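Local structure of GDSL-like protein (Collinsella aerofaciens ATCC 25986, 7BXD) at residues Trp40-Cys45 / Gly71-Arg76; Cys32-Ser37 / Asp85-Arg90; Cys153-Lys158 / Asp217-Ser222; Ser75-Lys80 / Val107-Arg112. The protein probably hydrolyses acyl esters as a GDSL-like member of the SGNH hydrolase family. All blocks are in the same frame, centred on the assembly; numbering follows the deposited sequence. Where two conformers were deposited one is given.

Contact 1. Residues Trp40-Cys45 / Gly71-Arg76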
loop_
_atom_site.group_PDB
_atom_site.type_symbol
_atom_site.label_atom_id
_atom_site.label_comp_id
_atom_site.label_asym_id
_atom_site.label_seq_id
_atom_site.Cartn_x
_atom_site.Cartn_y
_atom_site.Cartn_z
ATOM N N TRP A 40 -8.815 -0.193 -0.012
ATOM C CA TRP A 40 -10.260 0.019 -0.139
ATOM C C TRP A 40 -11.031 -1.251 0.201
ATOM O O TRP A 40 -12.099 -1.189 0.837
ATOM C CB TRP A 40 -10.601 0.456 -1.562
ATOM C CG TRP A 40 -12.064 0.825 -1.705
ATOM C CD1 TRP A 40 -12.640 2.010 -1.348
ATOM C CD2 TRP A 40 -13.129 -0.005 -2.221
ATOM N NE1 TRP A 40 -13.994 1.972 -1.602
ATOM C CE2 TRP A 40 -14.321 0.747 -2.138
ATOM C CE3 TRP A 40 -13.174 -1.295 -2.753
ATOM C CZ2 TRP A 40 -15.557 0.234 -2.546
ATOM C CZ3 TRP A 40 -14.393 -1.805 -3.186
ATOM C CH2 TRP A 40 -15.575 -1.043 -3.056
ATOM N N GLY A 41 -10.512 -2.411 -0.229
ATOM C CA GLY A 41 -11.164 -3.693 0.001
ATOM C C GLY A 41 -11.743 -4.359 -1.227
ATOM O O GLY A 41 -12.740 -5.069 -1.113
ATOM N N ASP A 42 -11.118 -4.172 -2.400
ATOM C CA ASP A 42 -11.605 -4.822 -3.616
ATOM C C ASP A 42 -11.414 -6.321 -3.482
ATOM O O ASP A 42 -10.331 -6.791 -3.114
ATOM C CB ASP A 42 -10.796 -4.254 -4.788
ATOM C CG ASP A 42 -11.306 -4.653 -6.164
ATOM O OD1 ASP A 42 -12.007 -5.667 -6.320
ATOM O OD2 ASP A 42 -10.949 -3.909 -7.112
ATOM N N ASN A 43 -12.477 -7.078 -3.782
ATOM C CA ASN A 43 -12.465 -8.533 -3.694
ATOM C C ASN A 43 -12.123 -9.203 -5.008
ATOM O O ASN A 43 -12.163 -10.426 -5.098
ATOM C CB ASN A 43 -13.826 -9.043 -3.203
ATOM C CG ASN A 43 -14.975 -8.687 -4.145
ATOM O OD1 ASN A 43 -14.777 -8.100 -5.213
ATOM N ND2 ASN A 43 -16.197 -9.000 -3.720
ATOM N N GLY A 44 -11.768 -8.443 -6.036
ATOM C CA GLY A 44 -11.324 -8.985 -7.299
ATOM C C GLY A 44 -12.169 -8.473 -8.429
ATOM O O GLY A 44 -11.692 -8.391 -9.567
ATOM N N CYS A 45 -13.406 -8.097 -8.125
ATOM C CA CYS A 45 -14.408 -7.763 -9.106
ATOM C C CYS A 45 -14.778 -6.268 -9.063
ATOM O O CYS A 45 -15.712 -5.857 -9.755
ATOM C CB CYS A 45 -15.651 -8.678 -8.901
ATOM S SG CYS A 45 -15.418 -10.549 -8.748
ATOM N N GLY A 71 -8.444 4.176 1.269
ATOM C CA GLY A 71 -8.064 3.441 0.084
ATOM C C GLY A 71 -8.945 3.835 -1.090
ATOM O O GLY A 71 -10.159 4.018 -0.932
ATOM N N ILE A 72 -8.341 3.926 -2.286
ATOM C CA ILE A 72 -9.035 4.240 -3.539
ATOM C C ILE A 72 -8.570 3.263 -4.616
ATOM O O ILE A 72 -7.363 3.139 -4.889
ATOM C CB ILE A 72 -8.801 5.704 -3.975
ATOM C CG1 ILE A 72 -9.507 6.660 -3.012
ATOM C CG2 ILE A 72 -9.204 5.955 -5.438
ATOM C CD1 ILE A 72 -11.060 6.619 -3.060
ATOM N N LYS A 73 -9.539 2.562 -5.220
ATOM C CA LYS A 73 -9.240 1.646 -6.317
ATOM C C LYS A 73 -8.563 2.358 -7.487
ATOM O O LYS A 73 -8.955 3.458 -7.875
ATOM C CB LYS A 73 -10.512 0.966 -6.797
ATOM C CG LYS A 73 -11.067 -0.043 -5.788
ATOM C CD LYS A 73 -12.317 -0.741 -6.333
ATOM C CE LYS A 73 -13.400 0.255 -6.531
ATOM N NZ LYS A 73 -13.985 0.748 -5.320
ATOM N N GLY A 74 -7.558 1.701 -8.077
ATOM C CA GLY A 74 -6.880 2.222 -9.252
ATOM C C GLY A 74 -5.778 3.215 -8.969
ATOM O O GLY A 74 -5.068 3.602 -9.905
ATOM N N SER A 75 -5.574 3.625 -7.715
ATOM C CA SER A 75 -4.670 4.732 -7.423
ATOM C C SER A 75 -3.197 4.308 -7.495
ATOM O O SER A 75 -2.786 3.306 -6.889
ATOM C CB SER A 75 -5.005 5.275 -6.025
ATOM O OG SER A 75 -4.176 6.388 -5.686
ATOM N N ARG A 76 -2.413 5.103 -8.222
ATOM C CA ARG A 76 -0.954 5.006 -8.247
ATOM C C ARG A 76 -0.405 5.939 -7.185
ATOM O O ARG A 76 -0.986 6.991 -6.913
ATOM C CB ARG A 76 -0.388 5.480 -9.606
ATOM C CG ARG A 76 -0.736 4.619 -10.832
ATOM C CD ARG A 76 -2.185 4.788 -11.224
ATOM N NE ARG A 76 -2.528 4.267 -12.553
ATOM C CZ ARG A 76 -2.508 5.002 -13.670
ATOM N NH1 ARG A 76 -2.069 6.258 -13.653
ATOM N NH2 ARG A 76 -2.931 4.492 -14.834
#
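Lys73 lays its amino end over one face of the Trp40 indole, making a cation-pi contact in which NZ stands 3.0 Å from the centroid of the six-membered ring and only 4° off its normal. Bends at chi3 (-64°) and chi4 (-72°) bring first CE and then NZ above the ring, and CE adds a CH-pi contact. Lysine suits the place because its flexible methylenes give reach while its ammonium finds an electron-rich surface. On the way the chain crosses Asp42 at about a right angle, CD lying 3.5 Å from Asp42 OD2; the opposite charges themselves, Asp42 OD2 and Lys73 NZ, stay 5.8 Å apart. At the indole edge, Gly71 O lies 3.2 Å from Trp40 CD1. Gly71 must be small here, since a side chain would run into Trp40 N. An alanine in place of Trp40 would probably leave Lys73 NZ without its aromatic platform and open a gap beside Gly71 O. Asp42 OD1 is meanwhile engaged by Gly44 N in an Asx turn. The contact joins the loops beyond helix 37-40 and strand 66-71, at the C-terminal edge of the parallel sheet, where SGNH hydrolases place their active site.

Contact 2. Residues Cys32-Ser37 / Asp85-Arg90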
loop_
_atom_site.group_PDB
_atom_site.type_symbol
_atom_site.label_atom_id
_atom_site.label_comp_id
_atom_site.label_asym_id
_atom_site.label_seq_id
_atom_site.Cartn_x
_atom_site.Cartn_y
_atom_site.Cartn_z
ATOM N N CYS A 32 -4.475 6.006 10.256
ATOM C CA CYS A 32 -4.969 6.383 8.936
ATOM C C CYS A 32 -4.297 5.510 7.876
ATOM O O CYS A 32 -3.077 5.582 7.694
ATOM C CB CYS A 32 -4.678 7.863 8.697
ATOM S SG CYS A 32 -5.233 8.434 7.093
ATOM N N CYS A 33 -5.095 4.658 7.201
ATOM C CA CYS A 33 -4.594 3.697 6.216
ATOM C C CYS A 33 -4.818 4.270 4.816
ATOM O O CYS A 33 -5.963 4.314 4.324
ATOM C CB CYS A 33 -5.298 2.348 6.410
ATOM S SG CYS A 33 -5.012 1.679 8.071
ATOM N N PHE A 34 -3.731 4.702 4.174
ATOM C CA PHE A 34 -3.758 5.391 2.894
ATOM C C PHE A 34 -3.275 4.373 1.854
ATOM O O PHE A 34 -2.135 3.882 1.947
ATOM C CB PHE A 34 -2.807 6.576 3.027
ATOM C CG PHE A 34 -2.813 7.565 1.890
ATOM C CD1 PHE A 34 -3.959 7.841 1.149
ATOM C CD2 PHE A 34 -1.643 8.294 1.615
ATOM C CE1 PHE A 34 -3.950 8.823 0.158
ATOM C CE2 PHE A 34 -1.630 9.289 0.628
ATOM C CZ PHE A 34 -2.783 9.562 -0.099
ATOM N N GLY A 35 -4.150 4.006 0.917
ATOM C CA GLY A 35 -3.818 2.920 0.022
ATOM C C GLY A 35 -4.614 2.915 -1.268
ATOM O O GLY A 35 -5.292 3.894 -1.622
ATOM N N ASP A 36 -4.513 1.793 -1.980
ATOM C CA ASP A 36 -5.153 1.594 -3.292
ATOM C C ASP A 36 -6.306 0.590 -3.134
ATOM O O ASP A 36 -6.954 0.560 -2.069
ATOM C CB ASP A 36 -4.083 1.263 -4.346
ATOM C CG ASP A 36 -3.311 -0.024 -4.049
ATOM O OD1 ASP A 36 -3.842 -0.906 -3.320
ATOM O OD2 ASP A 36 -2.166 -0.139 -4.533
ATOM N N SER A 37 -6.580 -0.200 -4.168
ATOM C CA SER A 37 -7.629 -1.220 -4.073
ATOM C C SER A 37 -7.406 -2.165 -2.901
ATOM O O SER A 37 -8.378 -2.724 -2.357
ATOM C CB SER A 37 -7.682 -2.087 -5.332
ATOM O OG SER A 37 -7.650 -1.324 -6.521
ATOM N N ASP A 85 -6.193 10.779 -9.365
ATOM C CA ASP A 85 -6.404 10.238 -8.024
ATOM C C ASP A 85 -5.175 9.538 -7.460
ATOM O O ASP A 85 -5.310 8.609 -6.668
ATOM C CB ASP A 85 -7.603 9.286 -8.021
ATOM C CG ASP A 85 -7.395 8.067 -8.905
ATOM O OD1 ASP A 85 -6.384 7.972 -9.636
ATOM O OD2 ASP A 85 -8.277 7.174 -8.844
ATOM N N SER A 86 -3.988 10.014 -7.816
ATOM C CA SER A 86 -2.767 9.440 -7.248
ATOM C C SER A 86 -2.694 9.698 -5.741
ATOM O O SER A 86 -3.398 10.568 -5.188
ATOM C CB SER A 86 -1.526 10.054 -7.876
ATOM O OG SER A 86 -1.391 11.437 -7.568
ATOM N N PHE A 87 -1.825 8.930 -5.060
ATOM C CA PHE A 87 -1.625 9.215 -3.640
ATOM C C PHE A 87 -1.161 10.661 -3.470
ATOM O O PHE A 87 -1.576 11.355 -2.544
ATOM C CB PHE A 87 -0.598 8.278 -2.993
ATOM C CG PHE A 87 -1.012 6.829 -2.803
ATOM C CD1 PHE A 87 -1.595 6.046 -3.826
ATOM C CD2 PHE A 87 -0.744 6.206 -1.580
ATOM C CE1 PHE A 87 -1.870 4.672 -3.613
ATOM C CE2 PHE A 87 -1.022 4.846 -1.382
ATOM C CZ PHE A 87 -1.561 4.091 -2.385
ATOM N N VAL A 88 -0.251 11.117 -4.337
ATOM C CA VAL A 88 0.232 12.493 -4.249
ATOM C C VAL A 88 -0.944 13.466 -4.324
ATOM O O VAL A 88 -1.020 14.417 -3.542
ATOM C CB VAL A 88 1.263 12.761 -5.363
ATOM C CG1 VAL A 88 1.545 14.266 -5.518
ATOM C CG2 VAL A 88 2.558 11.979 -5.093
ATOM N N GLU A 89 -1.862 13.251 -5.285
ATOM C CA GLU A 89 -2.988 14.158 -5.468
ATOM C C GLU A 89 -4.006 14.061 -4.336
ATOM O O GLU A 89 -4.674 15.058 -4.011
ATOM C CB GLU A 89 -3.639 13.910 -6.820
ATOM C CG GLU A 89 -2.823 14.430 -7.995
ATOM C CD GLU A 89 -3.143 13.741 -9.315
ATOM O OE1 GLU A 89 -3.071 12.491 -9.392
ATOM O OE2 GLU A 89 -3.423 14.463 -10.319
ATOM N N ARG A 90 -4.176 12.860 -3.751
ATOM C CA ARG A 90 -5.188 12.641 -2.719
ATOM C C ARG A 90 -4.736 13.086 -1.333
ATOM O O ARG A 90 -5.583 13.223 -0.439
ATOM C CB ARG A 90 -5.575 11.153 -2.641
ATOM C CG ARG A 90 -6.403 10.685 -3.851
ATOM C CD ARG A 90 -7.072 9.352 -3.511
ATOM N NE ARG A 90 -6.041 8.330 -3.517
ATOM C CZ ARG A 90 -5.812 7.366 -2.599
ATOM N NH1 ARG A 90 -6.513 7.227 -1.467
ATOM N NH2 ARG A 90 -4.842 6.519 -2.859
#
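Three flat groups interlock here: Phe34, with Phe87 CD2 3.8 Å above one face toward the rim and Arg90 CB at its edge; Phe87, with Arg90 NH2 over a face; and the Arg90 guanidinium, with Phe34 CE1 over a face. Phe34 and Gly35 end strand 30-35 of the parallel sheet and lead into the Gly-Asp-Ser motif of the GDSL family, Gly35 to Ser37, so the short helix 87-90 packs directly against the approach to it. The two rings form an edge-to-face pair with centroids 4.9 Å apart and planes at 51°. The guanidinium edge meets Phe87 CE1, with Gly35 O near the edge but tilted 26° out of the plane. Phe87 CZ lies 3.5 Å from Gly35 C. Arginine suits its site by fanning out donors from a chain bent at chi3 (-73°), which places NE to bond Asp85 O. Arg90 NH2 bonds Gly35 O at 2.9 Å from above the carbonyl plane. NH1 reaches Phe70 O, and Ser75 OG is a further partner of NH2. The helix starts in a capping box: Glu89 N bonds Ser86 OG, and Ser86 N and OG grip Glu89 OE1 from opposite faces of its carboxylate, Ser86 OG to Glu89 OE1 being 2.7 Å.

Contact 3. Residues Cys153-Lys158 / Asp217-Ser222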
loop_
_atom_site.group_PDB
_atom_site.type_symbol
_atom_site.label_atom_id
_atom_site.label_comp_id
_atom_site.label_asym_id
_atom_site.label_seq_id
_atom_site.Cartn_x
_atom_site.Cartn_y
_atom_site.Cartn_z
ATOM N N CYS A 153 2.043 -5.730 -2.117
ATOM C CA CYS A 153 2.042 -7.186 -2.181
ATOM C C CYS A 153 2.305 -7.683 -3.602
ATOM O O CYS A 153 2.036 -7.001 -4.601
ATOM C CB CYS A 153 0.699 -7.740 -1.693
ATOM S SG CYS A 153 0.550 -7.548 0.113
ATOM N N LYS A 154 2.770 -8.928 -3.691
ATOM C CA LYS A 154 2.921 -9.580 -4.987
ATOM C C LYS A 154 1.563 -9.866 -5.635
ATOM O O LYS A 154 0.509 -9.926 -4.981
ATOM C CB LYS A 154 3.722 -10.868 -4.831
ATOM C CG LYS A 154 5.192 -10.568 -4.518
ATOM C CD LYS A 154 6.079 -11.795 -4.660
ATOM C CE LYS A 154 7.588 -11.511 -4.526
ATOM N NZ LYS A 154 7.956 -11.184 -3.109
ATOM N N THR A 155 1.626 -10.069 -6.948
ATOM C CA THR A 155 0.483 -10.446 -7.763
ATOM C C THR A 155 0.945 -11.469 -8.784
ATOM O O THR A 155 2.068 -11.404 -9.303
ATOM C CB THR A 155 -0.139 -9.235 -8.474
ATOM O OG1 THR A 155 -1.208 -9.673 -9.328
ATOM C CG2 THR A 155 0.823 -8.410 -9.312
ATOM N N SER A 156 0.055 -12.399 -9.100
ATOM C CA SER A 156 0.301 -13.322 -10.200
ATOM C C SER A 156 -0.169 -12.779 -11.537
ATOM O O SER A 156 -0.092 -13.500 -12.534
ATOM C CB SER A 156 -0.318 -14.693 -9.916
ATOM O OG SER A 156 -1.693 -14.570 -9.596
ATOM N N GLY A 157 -0.641 -11.538 -11.577
ATOM C CA GLY A 157 -1.032 -10.872 -12.799
ATOM C C GLY A 157 -2.532 -10.951 -13.056
ATOM O O GLY A 157 -3.255 -11.810 -12.538
ATOM N N LYS A 158 -2.999 -10.047 -13.907
ATOM C CA LYS A 158 -4.395 -10.077 -14.332
ATOM C C LYS A 158 -4.362 -9.543 -15.766
ATOM O O LYS A 158 -4.597 -8.373 -16.046
ATOM C CB LYS A 158 -5.282 -9.260 -13.393
ATOM C CG LYS A 158 -6.745 -9.537 -13.550
ATOM C CD LYS A 158 -7.522 -8.902 -12.406
ATOM C CE LYS A 158 -8.966 -9.200 -12.545
ATOM N NZ LYS A 158 -9.695 -8.513 -11.489
ATOM N N ASP A 217 -8.453 -13.377 -7.786
ATOM C CA ASP A 217 -7.957 -12.951 -9.094
ATOM C C ASP A 217 -6.437 -12.815 -9.115
ATOM O O ASP A 217 -5.899 -12.257 -10.075
ATOM C CB ASP A 217 -8.609 -11.636 -9.540
ATOM C CG ASP A 217 -8.207 -10.474 -8.686
ATOM O OD1 ASP A 217 -7.560 -10.679 -7.626
ATOM O OD2 ASP A 217 -8.545 -9.336 -9.059
ATOM N N GLY A 218 -5.733 -13.302 -8.088
ATOM C CA GLY A 218 -4.284 -13.214 -8.060
ATOM C C GLY A 218 -3.729 -11.838 -7.749
ATOM O O GLY A 218 -2.511 -11.630 -7.906
ATOM N N LEU A 219 -4.580 -10.908 -7.299
ATOM C CA LEU A 219 -4.165 -9.520 -7.098
ATOM C C LEU A 219 -4.863 -8.941 -5.877
ATOM O O LEU A 219 -4.214 -8.412 -4.960
ATOM C CB LEU A 219 -4.467 -8.711 -8.357
ATOM C CG LEU A 219 -4.325 -7.185 -8.273
ATOM C CD1 LEU A 219 -2.885 -6.813 -7.888
ATOM C CD2 LEU A 219 -4.708 -6.558 -9.612
ATOM N N HIS A 220 -6.187 -9.056 -5.846
ATOM C CA HIS A 220 -6.996 -8.616 -4.724
ATOM C C HIS A 220 -7.200 -9.754 -3.722
ATOM O O HIS A 220 -6.617 -10.831 -3.857
ATOM C CB HIS A 220 -8.300 -8.037 -5.281
ATOM C CG HIS A 220 -8.045 -6.915 -6.239
ATOM N ND1 HIS A 220 -8.143 -7.061 -7.609
ATOM C CD2 HIS A 220 -7.579 -5.660 -6.029
ATOM C CE1 HIS A 220 -7.804 -5.927 -8.196
ATOM N NE2 HIS A 220 -7.464 -5.058 -7.262
ATOM N N TYR A 221 -8.026 -9.519 -2.710
ATOM C CA TYR A 221 -8.198 -10.441 -1.602
ATOM C C TYR A 221 -9.675 -10.709 -1.369
ATOM O O TYR A 221 -10.518 -9.806 -1.477
ATOM C CB TYR A 221 -7.518 -9.916 -0.290
ATOM C CG TYR A 221 -6.031 -9.744 -0.474
ATOM C CD1 TYR A 221 -5.518 -8.625 -1.150
ATOM C CD2 TYR A 221 -5.141 -10.742 -0.095
ATOM C CE1 TYR A 221 -4.157 -8.516 -1.440
ATOM C CE2 TYR A 221 -3.772 -10.630 -0.358
ATOM C CZ TYR A 221 -3.297 -9.519 -1.060
ATOM O OH TYR A 221 -1.953 -9.457 -1.384
ATOM N N SER A 222 -9.979 -11.958 -1.018
ATOM C CA SER A 222 -11.314 -12.294 -0.531
ATOM C C SER A 222 -11.488 -11.763 0.892
ATOM O O SER A 222 -10.528 -11.343 1.534
ATOM C CB SER A 222 -11.453 -13.810 -0.511
ATOM O OG SER A 222 -10.498 -14.320 0.429
HETATM O O HOH W 1 -1.659 -8.370 -3.958
#
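Asp217 OD2 accepts two strong bonds: His220 ND1 at 2.7 Å on its syn lone pair, nearly straight at 167° and in the imidazole plane, and Lys158 NZ at 2.8 Å on its anti lone pair, the latter a salt bridge. Lys158, its chain extended beyond CG, reaches from its own loop to the carboxylate. The other oxygen, OD1, takes His220 N on its syn lone pair and Leu219 N from above the carboxylate plane, so both oxygens are doubly held and the group is fixed in rotation. An alanine at Asp217 would probably leave the Lys158 ammonium without its carboxylate partner and the His220 imidazole freer to turn. Farther along, Gly218 O accepts from Thr155 OG1 at 2.7 Å and from Ser156 N at 2.9 Å. Thr155 OG1 in turn receives Gly157 N, an ST turn. Gly218 suits its site by its positive phi, and a side chain there would strike Ser156 OG. A water links Lys154 O, Leu219 O and Tyr221 OH, with Tyr221 OH 3.2 Å from Cys153 CB. Apolar contacts lie farther out: Leu219 CD1 rests against Thr155 CB, and Leu219 CG lies above one face of the His220 ring, toward its rim. Asp217 and His220 match the Asp-x-x-His block of SGNH hydrolases. With His220 touching Ser37, the chemistry is consistent with a Ser-His-Asp triad in which the carboxylate orients the imidazole.

Contact 4. Residues Ser75-Lys80 / Val107-Arg112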
loop_
_atom_site.group_PDB
_atom_site.type_symbol
_atom_site.label_atom_id
_atom_site.label_comp_id
_atom_site.label_asym_id
_atom_site.label_seq_id
_atom_site.Cartn_x
_atom_site.Cartn_y
_atom_site.Cartn_z
ATOM N N SER A 75 -5.574 3.625 -7.715
ATOM C CA SER A 75 -4.670 4.732 -7.423
ATOM C C SER A 75 -3.197 4.308 -7.495
ATOM O O SER A 75 -2.786 3.306 -6.889
ATOM C CB SER A 75 -5.005 5.275 -6.025
ATOM O OG SER A 75 -4.176 6.388 -5.686
ATOM N N ARG A 76 -2.413 5.103 -8.222
ATOM C CA ARG A 76 -0.954 5.006 -8.247
ATOM C C ARG A 76 -0.405 5.939 -7.185
ATOM O O ARG A 76 -0.986 6.991 -6.913
ATOM C CB ARG A 76 -0.388 5.480 -9.606
ATOM C CG ARG A 76 -0.736 4.619 -10.832
ATOM C CD ARG A 76 -2.185 4.788 -11.224
ATOM N NE ARG A 76 -2.528 4.267 -12.553
ATOM C CZ ARG A 76 -2.508 5.002 -13.670
ATOM N NH1 ARG A 76 -2.069 6.258 -13.653
ATOM N NH2 ARG A 76 -2.931 4.492 -14.834
ATOM N N ILE A 77 0.757 5.596 -6.622
ATOM C CA ILE A 77 1.432 6.568 -5.762
ATOM C C ILE A 77 1.729 7.844 -6.541
ATOM O O ILE A 77 1.455 8.961 -6.066
ATOM C CB ILE A 77 2.684 5.950 -5.118
ATOM C CG1 ILE A 77 2.242 4.909 -4.065
ATOM C CG2 ILE A 77 3.565 7.031 -4.447
ATOM C CD1 ILE A 77 3.380 4.209 -3.333
ATOM N N ALA A 78 2.272 7.699 -7.762
ATOM C CA ALA A 78 2.730 8.841 -8.547
ATOM C C ALA A 78 1.639 9.435 -9.429
ATOM O O ALA A 78 0.702 8.747 -9.877
ATOM C CB ALA A 78 3.880 8.442 -9.453
ATOM N N ILE A 79 1.806 10.736 -9.722
ATOM C CA ILE A 79 0.944 11.412 -10.684
ATOM C C ILE A 79 1.218 10.877 -12.077
ATOM O O ILE A 79 2.374 10.677 -12.461
ATOM C CB ILE A 79 1.214 12.932 -10.690
ATOM C CG1 ILE A 79 1.085 13.517 -9.290
ATOM C CG2 ILE A 79 0.273 13.616 -11.679
ATOM C CD1 ILE A 79 1.360 15.028 -9.244
ATOM N N LYS A 80 0.156 10.705 -12.863
ATOM C CA LYS A 80 0.256 10.363 -14.280
ATOM C C LYS A 80 -0.923 11.009 -15.003
ATOM O O LYS A 80 -2.010 11.132 -14.434
ATOM C CB LYS A 80 0.293 8.833 -14.490
ATOM C CG LYS A 80 0.862 8.413 -15.844
ATOM C CD LYS A 80 0.985 6.910 -15.990
ATOM C CE LYS A 80 1.689 6.574 -17.304
ATOM N NZ LYS A 80 1.365 5.242 -17.875
ATOM N N VAL A 107 1.619 -1.108 -6.410
ATOM C CA VAL A 107 1.409 -2.131 -7.429
ATOM C C VAL A 107 0.891 -1.485 -8.707
ATOM O O VAL A 107 1.173 -1.976 -9.812
ATOM C CB VAL A 107 0.532 -3.312 -6.940
ATOM C CG1 VAL A 107 -0.948 -2.905 -6.824
ATOM C CG2 VAL A 107 0.696 -4.528 -7.844
ATOM N N ASN A 108 0.107 -0.398 -8.597
ATOM C CA ASN A 108 -0.385 0.251 -9.819
ATOM C C ASN A 108 0.706 1.049 -10.527
ATOM O O ASN A 108 0.690 1.164 -11.764
ATOM C CB ASN A 108 -1.614 1.100 -9.548
ATOM C CG ASN A 108 -2.783 0.258 -9.090
ATOM O OD1 ASN A 108 -3.005 -0.833 -9.623
ATOM N ND2 ASN A 108 -3.543 0.759 -8.119
ATOM N N ASP A 109 1.656 1.623 -9.780
ATOM C CA ASP A 109 2.783 2.287 -10.417
ATOM C C ASP A 109 3.554 1.302 -11.283
ATOM O O ASP A 109 3.976 1.640 -12.404
ATOM C CB ASP A 109 3.689 2.915 -9.353
ATOM C CG ASP A 109 2.940 3.909 -8.491
ATOM O OD1 ASP A 109 2.123 3.430 -7.651
ATOM O OD2 ASP A 109 3.156 5.135 -8.674
ATOM N N PHE A 110 3.786 0.081 -10.761
ATOM C CA PHE A 110 4.440 -0.963 -11.533
ATOM C C PHE A 110 3.577 -1.341 -12.741
ATOM O O PHE A 110 4.039 -1.328 -13.884
ATOM C CB PHE A 110 4.653 -2.170 -10.616
ATOM C CG PHE A 110 4.873 -3.478 -11.353
ATOM C CD1 PHE A 110 5.956 -3.640 -12.230
ATOM C CD2 PHE A 110 3.999 -4.532 -11.154
ATOM C CE1 PHE A 110 6.145 -4.856 -12.890
ATOM C CE2 PHE A 110 4.187 -5.737 -11.812
ATOM C CZ PHE A 110 5.260 -5.896 -12.687
ATOM N N SER A 111 2.305 -1.686 -12.508
ATOM C CA SER A 111 1.492 -2.258 -13.575
ATOM C C SER A 111 1.101 -1.234 -14.633
ATOM O O SER A 111 0.818 -1.622 -15.775
ATOM C CB SER A 111 0.265 -2.980 -13.004
ATOM O OG SER A 111 -0.699 -2.081 -12.508
ATOM N N ARG A 112 1.050 0.054 -14.287
ATOM C CA ARG A 112 0.659 1.099 -15.227
ATOM C C ARG A 112 1.822 2.012 -15.606
ATOM O O ARG A 112 1.604 3.133 -16.055
ATOM C CB ARG A 112 -0.564 1.871 -14.708
ATOM C CG ARG A 112 -1.756 0.980 -14.387
ATOM C CD ARG A 112 -2.126 0.120 -15.577
ATOM N NE ARG A 112 -3.449 -0.467 -15.420
ATOM C CZ ARG A 112 -3.828 -1.601 -15.993
ATOM N NH1 ARG A 112 -2.974 -2.273 -16.752
ATOM N NH2 ARG A 112 -5.052 -2.071 -15.795
HETATM O O HOH W 2 -0.689 1.419 -6.184
#
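The Gly-x-Asn-Asp block of SGNH hydrolases supplies this contact: Asn108 and Asp109, in the first turn of helix 107-111, grip the loop that follows strand 66-71. Asn108 ND2 bonds Ser75 O at 2.9 Å and almost straight, 176°, with the oxygen in the amide plane but the donor well above the carbonyl plane. A water also bridges Ser75 O and Asn108 N. Asp109 works as a fork: OD1 accepts Ile77 N at 2.8 Å and OD2 accepts Ala78 N at 2.9 Å. A carboxylate suits the place because its two oxygens, each offering a syn lone pair, can accept two successive backbone N-H groups. At the helix's far end, the extended Lys80 chain brings NZ to 2.8 Å from Arg112 O, nearly along the C=O axis. Arg76 crosses Arg112 at about a right angle, NH2 lying 3.5 Å from Arg112 CB; the two like charges have separate partners, Asp82 for Arg76 and Lys161 O for Arg112. The ND2 bond fixes the amide's orientation; this asparagine commonly serves the oxyanion hole in the family, and Asn108 may do so here. Beyond the contact, Ile77 packs among helices 87-90, 127-141 and 176-189, while Ser75 bears on Phe87.

Overall arrangement
Following the chain from the N terminus, strand 30-35 opens contact 2, which closes when helix 87-90 comes back against it. Contact 1 falls wholly within that span, joining the loop after helix 37-40 to the loop after strand 66-71. Contact 4 starts on the residues where contact 1 ends, sharing Ser75 and Arg76, and closes at helix 107-111, so it crosses contact 2. Contact 3 comes last, in series with all the others, and brings the loop after strand 146-150 to the one before helix 223-240. Spatially the four meet: Ser75 and Arg76 bond to 85-90, Gly44 packs on Lys158 and Asp217, contacts 2 and 3 meet at Ser37, and Val107 touches Thr155 and Leu219.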